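PDB 4ZM8: salivary cystatin-L from Ixodes scapularis, which inhibits papain-like cysteine proteases such as cathepsins L and S of the host, damping its immune response, which helps the tick to feed. Local coordinates for residues H13-T27 / H39-T51. Sequence-based numbering, arbitrary orientation.
Sequences HQANPEFLNLAHYAT and HFDTVAEVVKVET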
ATOM      1  N   HIS A  13     -14.131  -1.445 -22.785  1.00 56.03           N
ATOM      2  CA  HIS A  13     -13.465  -2.037 -21.620  1.00 57.95           C
ATOM      3  C   HIS A  13     -13.727  -3.538 -21.522  1.00 51.52           C
ATOM      4  O   HIS A  13     -12.947  -4.272 -20.932  1.00 51.19           O
ATOM      5  CB  HIS A  13     -13.927  -1.355 -20.330  1.00 59.34           C
ATOM      6  CG  HIS A  13     -15.350  -1.655 -19.971  1.00 55.62           C
ATOM      7  ND1 HIS A  13     -16.414  -0.926 -20.458  1.00 57.10           N
ATOM      8  CD2 HIS A  13     -15.885  -2.626 -19.190  1.00 49.27           C
ATOM      9  CE1 HIS A  13     -17.542  -1.424 -19.983  1.00 54.45           C
ATOM     10  NE2 HIS A  13     -17.248  -2.457 -19.211  1.00 52.26           N
ATOM     11  N   GLN A  14     -14.842  -3.978 -22.098  1.00 59.88           N
ATOM     12  CA  GLN A  14     -15.230  -5.385 -22.092  1.00 51.27           C
ATOM     13  C   GLN A  14     -14.528  -6.139 -23.230  1.00 49.55           C
ATOM     14  O   GLN A  14     -14.355  -7.371 -23.181  1.00 43.71           O
ATOM     15  CB  GLN A  14     -16.752  -5.514 -22.223  1.00 55.57           C
ATOM     16  CG  GLN A  14     -17.555  -4.248 -21.877  1.00 58.43           C
ATOM     17  CD  GLN A  14     -19.068  -4.404 -22.146  1.00 68.32           C
ATOM     18  OE1 GLN A  14     -19.481  -4.720 -23.266  1.00 66.80           O
ATOM     19  NE2 GLN A  14     -19.891  -4.191 -21.112  1.00 66.25           N
ATOM     20  N   ALA A  15     -14.132  -5.385 -24.254  1.00 50.99           N
ATOM     21  CA  ALA A  15     -13.506  -5.945 -25.434  1.00 45.51           C
ATOM     22  C   ALA A  15     -12.060  -6.381 -25.169  1.00 48.26           C
ATOM     23  O   ALA A  15     -11.461  -7.092 -25.986  1.00 46.29           O
ATOM     24  CB  ALA A  15     -13.564  -4.923 -26.575  1.00 46.15           C
ATOM     25  N   ASN A  16     -11.518  -5.955 -24.029  1.00 45.35           N
ATOM     26  CA  ASN A  16     -10.099  -6.093 -23.728  1.00 41.57           C
ATOM     27  C   ASN A  16      -9.745  -7.342 -22.930  1.00 43.66           C
ATOM     28  O   ASN A  16     -10.099  -7.456 -21.758  1.00 44.50           O
ATOM     29  CB  ASN A  16      -9.618  -4.864 -22.966  1.00 42.90           C
ATOM     30  CG  ASN A  16      -8.122  -4.877 -22.722  1.00 40.43           C
ATOM     31  OD1 ASN A  16      -7.627  -5.616 -21.882  1.00 43.66           O
ATOM     32  ND2 ASN A  16      -7.399  -4.045 -23.451  1.00 43.44           N
ATOM     33  N   PRO A  17      -8.999  -8.269 -23.552  1.00 41.12           N
ATOM     34  CA  PRO A  17      -8.622  -9.514 -22.882  1.00 37.18           C
ATOM     35  C   PRO A  17      -7.821  -9.323 -21.591  1.00 40.18           C
ATOM     36  O   PRO A  17      -8.087 -10.051 -20.638  1.00 43.22           O
ATOM     37  CB  PRO A  17      -7.781 -10.230 -23.940  1.00 37.66           C
ATOM     38  CG  PRO A  17      -8.271  -9.672 -25.246  1.00 40.58           C
ATOM     39  CD  PRO A  17      -8.511  -8.232 -24.941  1.00 39.23           C
ATOM     40  N   GLU A  18      -6.871  -8.391 -21.550  1.00 41.92           N
ATOM     41  CA  GLU A  18      -6.028  -8.237 -20.364  1.00 38.32           C
ATOM     42  C   GLU A  18      -6.843  -7.883 -19.124  1.00 42.19           C
ATOM     43  O   GLU A  18      -6.539  -8.364 -18.026  1.00 39.53           O
ATOM     44  CB  GLU A  18      -4.948  -7.167 -20.576  1.00 43.60           C
ATOM     45  CG  GLU A  18      -3.487  -7.693 -20.658  1.00 60.16           C
ATOM     46  CD  GLU A  18      -3.131  -8.833 -19.664  1.00 58.94           C
ATOM     47  OE1 GLU A  18      -3.482  -8.757 -18.459  1.00 54.24           O
ATOM     48  OE2 GLU A  18      -2.487  -9.816 -20.104  1.00 52.05           O
ATOM     49  N   PHE A  19      -7.871  -7.051 -19.287  1.00 35.87           N
ATOM     50  CA  PHE A  19      -8.678  -6.645 -18.137  1.00 36.26           C
ATOM     51  C   PHE A  19      -9.507  -7.821 -17.676  1.00 33.12           C
ATOM     52  O   PHE A  19      -9.809  -7.962 -16.485  1.00 29.26           O
ATOM     53  CB  PHE A  19      -9.607  -5.464 -18.460  1.00 41.77           C
ATOM     54  CG  PHE A  19      -8.897  -4.240 -18.928  1.00 43.19           C
ATOM     55  CD1 PHE A  19      -7.562  -4.036 -18.626  1.00 42.77           C
ATOM     56  CD2 PHE A  19      -9.566  -3.283 -19.667  1.00 48.52           C
ATOM     57  CE1 PHE A  19      -6.901  -2.907 -19.065  1.00 42.45           C
ATOM     58  CE2 PHE A  19      -8.907  -2.137 -20.103  1.00 52.11           C
ATOM     59  CZ  PHE A  19      -7.572  -1.955 -19.801  1.00 45.52           C
ATOM     60  N   LEU A  20      -9.888  -8.654 -18.638  1.00 30.81           N
ATOM     61  CA  LEU A  20     -10.719  -9.804 -18.348  1.00 33.23           C
ATOM     62  C   LEU A  20      -9.907 -10.813 -17.556  1.00 37.00           C
ATOM     63  O   LEU A  20     -10.396 -11.393 -16.576  1.00 36.53           O
ATOM     64  CB  LEU A  20     -11.258 -10.420 -19.640  1.00 35.67           C
ATOM     65  CG  LEU A  20     -12.284 -11.538 -19.444  1.00 32.28           C
ATOM     66  CD1 LEU A  20     -13.447 -11.078 -18.579  1.00 20.26           C
ATOM     67  CD2 LEU A  20     -12.774 -12.047 -20.788  1.00 28.32           C
ATOM     68  N   ASN A  21      -8.658 -10.997 -17.981  1.00 38.20           N
ATOM     69  CA  ASN A  21      -7.711 -11.875 -17.310  1.00 33.14           C
ATOM     70  C   ASN A  21      -7.361 -11.400 -15.910  1.00 32.83           C
ATOM     71  O   ASN A  21      -7.144 -12.194 -15.008  1.00 40.17           O
ATOM     72  CB  ASN A  21      -6.444 -12.006 -18.151  1.00 37.50           C
ATOM     73  CG  ASN A  21      -6.679 -12.762 -19.440  1.00 34.57           C
ATOM     74  OD1 ASN A  21      -7.813 -13.054 -19.800  1.00 40.30           O
ATOM     75  ND2 ASN A  21      -5.607 -13.082 -20.141  1.00 30.55           N
ATOM     76  N   LEU A  22      -7.314 -10.097 -15.722  1.00 32.87           N
ATOM     77  CA  LEU A  22      -7.026  -9.567 -14.399  1.00 35.87           C
ATOM     78  C   LEU A  22      -8.212  -9.754 -13.478  1.00 34.46           C
ATOM     79  O   LEU A  22      -8.054  -9.941 -12.273  1.00 30.31           O
ATOM     80  CB  LEU A  22      -6.635  -8.088 -14.480  1.00 33.16           C
ATOM     81  CG  LEU A  22      -5.141  -7.865 -14.200  1.00 42.65           C
ATOM     82  CD1 LEU A  22      -4.303  -8.934 -14.877  1.00 43.83           C
ATOM     83  CD2 LEU A  22      -4.693  -6.480 -14.651  1.00 37.65           C
ATOM     84  N   ALA A  23      -9.405  -9.712 -14.062  1.00 39.26           N
ATOM     85  CA  ALA A  23     -10.629  -9.858 -13.296  1.00 33.53           C
ATOM     86  C   ALA A  23     -10.802 -11.319 -12.870  1.00 34.35           C
ATOM     87  O   ALA A  23     -11.305 -11.610 -11.787  1.00 32.94           O
ATOM     88  CB  ALA A  23     -11.817  -9.373 -14.107  1.00 25.32           C
ATOM     89  N   HIS A  24     -10.367 -12.242 -13.715  1.00 34.57           N
ATOM     90  CA  HIS A  24     -10.427 -13.642 -13.335  1.00 33.29           C
ATOM     91  C   HIS A  24      -9.374 -13.943 -12.279  1.00 29.60           C
ATOM     92  O   HIS A  24      -9.683 -14.551 -11.258  1.00 28.08           O
ATOM     93  CB  HIS A  24     -10.264 -14.544 -14.554  1.00 28.66           C
ATOM     94  CG  HIS A  24     -11.541 -14.775 -15.297  1.00 31.92           C
ATOM     95  ND1 HIS A  24     -12.529 -15.616 -14.832  1.00 31.85           N
ATOM     96  CD2 HIS A  24     -12.003 -14.263 -16.462  1.00 30.41           C
ATOM     97  CE1 HIS A  24     -13.541 -15.616 -15.683  1.00 26.49           C
ATOM     98  NE2 HIS A  24     -13.244 -14.807 -16.683  1.00 25.73           N
ATOM     99  N   TYR A  25      -8.143 -13.502 -12.516  1.00 29.95           N
ATOM    100  CA  TYR A  25      -7.097 -13.626 -11.507  1.00 29.92           C
ATOM    101  C   TYR A  25      -7.529 -13.084 -10.151  1.00 30.17           C
ATOM    102  O   TYR A  25      -7.372 -13.753  -9.134  1.00 29.97           O
ATOM    103  CB  TYR A  25      -5.820 -12.912 -11.929  1.00 30.80           C
ATOM    104  CG  TYR A  25      -4.822 -12.893 -10.797  1.00 39.72           C
ATOM    105  CD1 TYR A  25      -4.113 -14.043 -10.455  1.00 41.31           C
ATOM    106  CD2 TYR A  25      -4.610 -11.744 -10.042  1.00 38.57           C
ATOM    107  CE1 TYR A  25      -3.208 -14.043  -9.400  1.00 44.25           C
ATOM    108  CE2 TYR A  25      -3.711 -11.738  -8.982  1.00 42.01           C
ATOM    109  CZ  TYR A  25      -3.012 -12.890  -8.665  1.00 44.06           C
ATOM    110  OH  TYR A  25      -2.111 -12.892  -7.615  1.00 48.61           O
ATOM    111  N   ALA A  26      -8.067 -11.870 -10.140  1.00 27.18           N
ATOM    112  CA  ALA A  26      -8.525 -11.258  -8.901  1.00 29.95           C
ATOM    113  C   ALA A  26      -9.638 -12.053  -8.228  1.00 29.52           C
ATOM    114  O   ALA A  26      -9.613 -12.246  -7.023  1.00 31.13           O
ATOM    115  CB  ALA A  26      -8.997  -9.832  -9.160  1.00 33.81           C
ATOM    116  N   THR A  27     -10.619 -12.498  -9.009  1.00 32.25           N
ATOM    117  CA  THR A  27     -11.793 -13.184  -8.466  1.00 29.28           C
ATOM    118  C   THR A  27     -11.483 -14.578  -7.938  1.00 31.86           C
ATOM    119  O   THR A  27     -11.938 -14.957  -6.855  1.00 31.56           O
ATOM    120  CB  THR A  27     -12.905 -13.325  -9.513  1.00 25.43           C
ATOM    121  OG1 THR A  27     -13.219 -12.039 -10.061  1.00 32.09           O
ATOM    122  CG2 THR A  27     -14.138 -13.884  -8.866  1.00 24.91           C
ATOM    123  N   HIS A  39     -16.982 -23.302  -3.546  1.00 33.82           N
ATOM    124  CA  HIS A  39     -16.628 -23.119  -4.960  1.00 33.41           C
ATOM    125  C   HIS A  39     -15.851 -21.828  -5.212  1.00 30.92           C
ATOM    126  O   HIS A  39     -15.889 -20.898  -4.399  1.00 30.31           O
ATOM    127  CB  HIS A  39     -17.890 -23.117  -5.834  1.00 29.79           C
ATOM    128  CG  HIS A  39     -18.592 -24.438  -5.890  1.00 33.79           C
ATOM    129  ND1 HIS A  39     -19.118 -25.048  -4.773  1.00 37.44           N
ATOM    130  CD2 HIS A  39     -18.853 -25.269  -6.927  1.00 33.81           C
ATOM    131  CE1 HIS A  39     -19.672 -26.196  -5.118  1.00 36.59           C
ATOM    132  NE2 HIS A  39     -19.528 -26.353  -6.421  1.00 32.06           N
ATOM    133  N   PHE A  40     -15.169 -21.760  -6.349  1.00 25.56           N
ATOM    134  CA  PHE A  40     -14.637 -20.477  -6.802  1.00 26.99           C
ATOM    135  C   PHE A  40     -15.769 -19.547  -7.206  1.00 25.73           C
ATOM    136  O   PHE A  40     -16.809 -19.999  -7.706  1.00 27.35           O
ATOM    137  CB  PHE A  40     -13.692 -20.644  -7.993  1.00 27.89           C
ATOM    138  CG  PHE A  40     -12.433 -21.364  -7.665  1.00 29.29           C
ATOM    139  CD1 PHE A  40     -11.406 -20.714  -7.013  1.00 29.93           C
ATOM    140  CD2 PHE A  40     -12.276 -22.696  -8.003  1.00 29.98           C
ATOM    141  CE1 PHE A  40     -10.246 -21.381  -6.708  1.00 30.85           C
ATOM    142  CE2 PHE A  40     -11.119 -23.364  -7.698  1.00 29.16           C
ATOM    143  CZ  PHE A  40     -10.105 -22.705  -7.051  1.00 30.04           C
ATOM    144  N   ASP A  41     -15.580 -18.256  -6.965  1.00 25.71           N
ATOM    145  CA  ASP A  41     -16.376 -17.225  -7.617  1.00 23.21           C
ATOM    146  C   ASP A  41     -15.742 -17.006  -8.969  1.00 22.87           C
ATOM    147  O   ASP A  41     -14.551 -17.277  -9.143  1.00 25.56           O
ATOM    148  CB  ASP A  41     -16.385 -15.921  -6.831  1.00 25.42           C
ATOM    149  CG  ASP A  41     -17.368 -15.926  -5.695  1.00 27.70           C
ATOM    150  OD1 ASP A  41     -18.203 -16.864  -5.641  1.00 29.80           O
ATOM    151  OD2 ASP A  41     -17.310 -14.983  -4.870  1.00 23.83           O
ATOM    152  N   THR A  42     -16.514 -16.522  -9.928  1.00 19.71           N
ATOM    153  CA  THR A  42     -15.926 -16.190 -11.217  1.00 22.73           C
ATOM    154  C   THR A  42     -16.495 -14.878 -11.760  1.00 20.69           C
ATOM    155  O   THR A  42     -17.256 -14.174 -11.090  1.00 20.41           O
ATOM    156  CB  THR A  42     -16.127 -17.324 -12.241  1.00 23.46           C
ATOM    157  OG1 THR A  42     -15.240 -17.137 -13.351  1.00 19.36           O
ATOM    158  CG2 THR A  42     -17.573 -17.361 -12.725  1.00 25.03           C
ATOM    159  N   VAL A  43     -16.088 -14.524 -12.964  1.00 18.84           N
ATOM    160  CA  VAL A  43     -16.585 -13.302 -13.552  1.00 23.05           C
ATOM    161  C   VAL A  43     -17.834 -13.561 -14.401  1.00 24.41           C
ATOM    162  O   VAL A  43     -17.788 -14.278 -15.403  1.00 26.99           O
ATOM    163  CB  VAL A  43     -15.507 -12.645 -14.388  1.00 26.00           C
ATOM    164  CG1 VAL A  43     -15.982 -11.291 -14.915  1.00 21.85           C
ATOM    165  CG2 VAL A  43     -14.234 -12.505 -13.554  1.00 31.00           C
ATOM    166  N   ALA A  44     -18.956 -13.009 -13.960  1.00 24.58           N
ATOM    167  CA  ALA A  44     -20.128 -12.883 -14.812  1.00 28.55           C
ATOM    168  C   ALA A  44     -19.888 -11.731 -15.790  1.00 30.34           C
ATOM    169  O   ALA A  44     -19.989 -11.921 -17.000  1.00 31.71           O
ATOM    170  CB  ALA A  44     -21.388 -12.644 -13.990  1.00 25.88           C
ATOM    171  N   GLU A  45     -19.530 -10.553 -15.268  1.00 29.15           N
ATOM    172  CA  GLU A  45     -19.270  -9.403 -16.127  1.00 26.71           C
ATOM    173  C   GLU A  45     -18.315  -8.363 -15.598  1.00 25.92           C
ATOM    174  O   GLU A  45     -18.422  -7.932 -14.458  1.00 26.93           O
ATOM    175  CB  GLU A  45     -20.570  -8.688 -16.457  1.00 31.06           C
ATOM    176  CG  GLU A  45     -20.363  -7.582 -17.444  1.00 32.21           C
ATOM    177  CD  GLU A  45     -21.643  -7.185 -18.114  1.00 42.08           C
ATOM    178  OE1 GLU A  45     -21.993  -7.838 -19.121  1.00 36.78           O
ATOM    179  OE2 GLU A  45     -22.301  -6.237 -17.625  1.00 46.74           O
ATOM    180  N   VAL A  46     -17.400  -7.936 -16.462  1.00 30.56           N
ATOM    181  CA  VAL A  46     -16.604  -6.737 -16.219  1.00 28.33           C
ATOM    182  C   VAL A  46     -17.419  -5.482 -16.538  1.00 27.93           C
ATOM    183  O   VAL A  46     -17.570  -5.072 -17.690  1.00 28.26           O
ATOM    184  CB  VAL A  46     -15.321  -6.708 -17.060  1.00 28.67           C
ATOM    185  CG1 VAL A  46     -14.555  -5.416 -16.803  1.00 25.57           C
ATOM    186  CG2 VAL A  46     -14.461  -7.919 -16.775  1.00 24.23           C
ATOM    187  N   VAL A  47     -17.936  -4.882 -15.486  1.00 26.64           N
ATOM    188  CA  VAL A  47     -18.708  -3.669 -15.573  1.00 27.37           C
ATOM    189  C   VAL A  47     -17.826  -2.459 -15.885  1.00 33.14           C
ATOM    190  O   VAL A  47     -17.999  -1.811 -16.912  1.00 31.63           O
ATOM    191  CB  VAL A  47     -19.446  -3.435 -14.262  1.00 29.61           C
ATOM    192  CG1 VAL A  47     -20.319  -2.210 -14.370  1.00 27.40           C
ATOM    193  CG2 VAL A  47     -20.245  -4.682 -13.893  1.00 23.72           C
ATOM    194  N   LYS A  48     -16.879  -2.154 -14.998  1.00 33.69           N
ATOM    195  CA  LYS A  48     -16.030  -0.974 -15.179  1.00 34.05           C
ATOM    196  C   LYS A  48     -14.539  -1.228 -14.913  1.00 35.62           C
ATOM    197  O   LYS A  48     -14.159  -2.061 -14.082  1.00 32.27           O
ATOM    198  CB  LYS A  48     -16.504   0.173 -14.277  1.00 30.76           C
ATOM    199  CG  LYS A  48     -16.147   1.558 -14.841  1.00 37.20           C
ATOM    200  CD  LYS A  48     -16.031   2.632 -13.765  1.00 37.71           C
ATOM    201  CE  LYS A  48     -17.289   2.757 -12.933  1.00 43.60           C
ATOM    202  NZ  LYS A  48     -17.148   3.857 -11.931  1.00 53.00           N
ATOM    203  N   VAL A  49     -13.699  -0.491 -15.633  1.00 38.98           N
ATOM    204  CA  VAL A  49     -12.254  -0.584 -15.483  1.00 38.29           C
ATOM    205  C   VAL A  49     -11.610   0.799 -15.437  1.00 40.45           C
ATOM    206  O   VAL A  49     -11.649   1.542 -16.423  1.00 34.33           O
ATOM    207  CB  VAL A  49     -11.615  -1.390 -16.628  1.00 35.89           C
ATOM    208  CG1 VAL A  49     -10.098  -1.308 -16.552  1.00 39.49           C
ATOM    209  CG2 VAL A  49     -12.058  -2.818 -16.570  1.00 36.35           C
ATOM    210  N   GLU A  50     -11.022   1.128 -14.285  1.00 40.64           N
ATOM    211  CA  GLU A  50     -10.273   2.372 -14.104  1.00 41.59           C
ATOM    212  C   GLU A  50      -8.834   2.045 -13.751  1.00 42.87           C
ATOM    213  O   GLU A  50      -8.588   1.305 -12.799  1.00 43.78           O
ATOM    214  CB  GLU A  50     -10.884   3.231 -12.999  1.00 38.94           C
ATOM    215  CG  GLU A  50     -12.364   3.470 -13.133  1.00 35.04           C
ATOM    216  CD  GLU A  50     -12.983   3.860 -11.818  1.00 38.70           C
ATOM    217  OE1 GLU A  50     -13.238   2.962 -10.994  1.00 37.03           O
ATOM    218  OE2 GLU A  50     -13.195   5.074 -11.588  1.00 48.09           O
ATOM    219  N   THR A  51      -7.883   2.586 -14.507  1.00 43.72           N
ATOM    220  CA  THR A  51      -6.473   2.364 -14.204  1.00 40.46           C
ATOM    221  C   THR A  51      -5.855   3.613 -13.597  1.00 48.20           C
ATOM    222  O   THR A  51      -6.486   4.672 -13.544  1.00 49.85           O
ATOM    223  CB  THR A  51      -5.664   1.968 -15.436  1.00 36.75           C
ATOM    224  OG1 THR A  51      -5.739   3.019 -16.402  1.00 42.96           O
ATOM    225  CG2 THR A  51      -6.202   0.702 -16.035  1.00 38.73           C
TER
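Val-43, just before the corner at Ala-44, packs against helix 17-27. Val-43 CB lies 3.8 Å from His-24 CE1. Beyond it the branches part: CG1, anti to the backbone N (chi1 -175°), only skirts Leu-20 CD1, whereas Val-43 CG2, beside that N, sits over the centre of the His-24 ring, 3.8 Å from the centroid and 8° off the normal, a CH-pi contact. Val-43 CG2 also meets Ala-23 O at 3.5 Å and Thr-27 OG1 at 3.7 Å, the latter hydroxyl donating to that same carbonyl. Past the corner, Val-46 CG2 packs against Leu-20 CD1 at 3.8 Å, and Val-49 CG1 lies over one face of Phe-19. Polar bonding between the segments is slight: the bond from His-13 NE2 to Val-46 O is weak and its geometry doubtful. His-24 ND1 and Thr-42 OG1 both bond Tyr-76 OH of the second subunit. A strand of that subunit pairs with 39-51 in an antiparallel ladder. Helix and curved strand are one part of the cystatin fold; their contact lies about 24 Å from the chain centre (centre to centre), while the second subunit continues the sheet, consistent with a domain-swapped dimer. The chemistry implies cohesion chiefly by apolar and CH-pi packing.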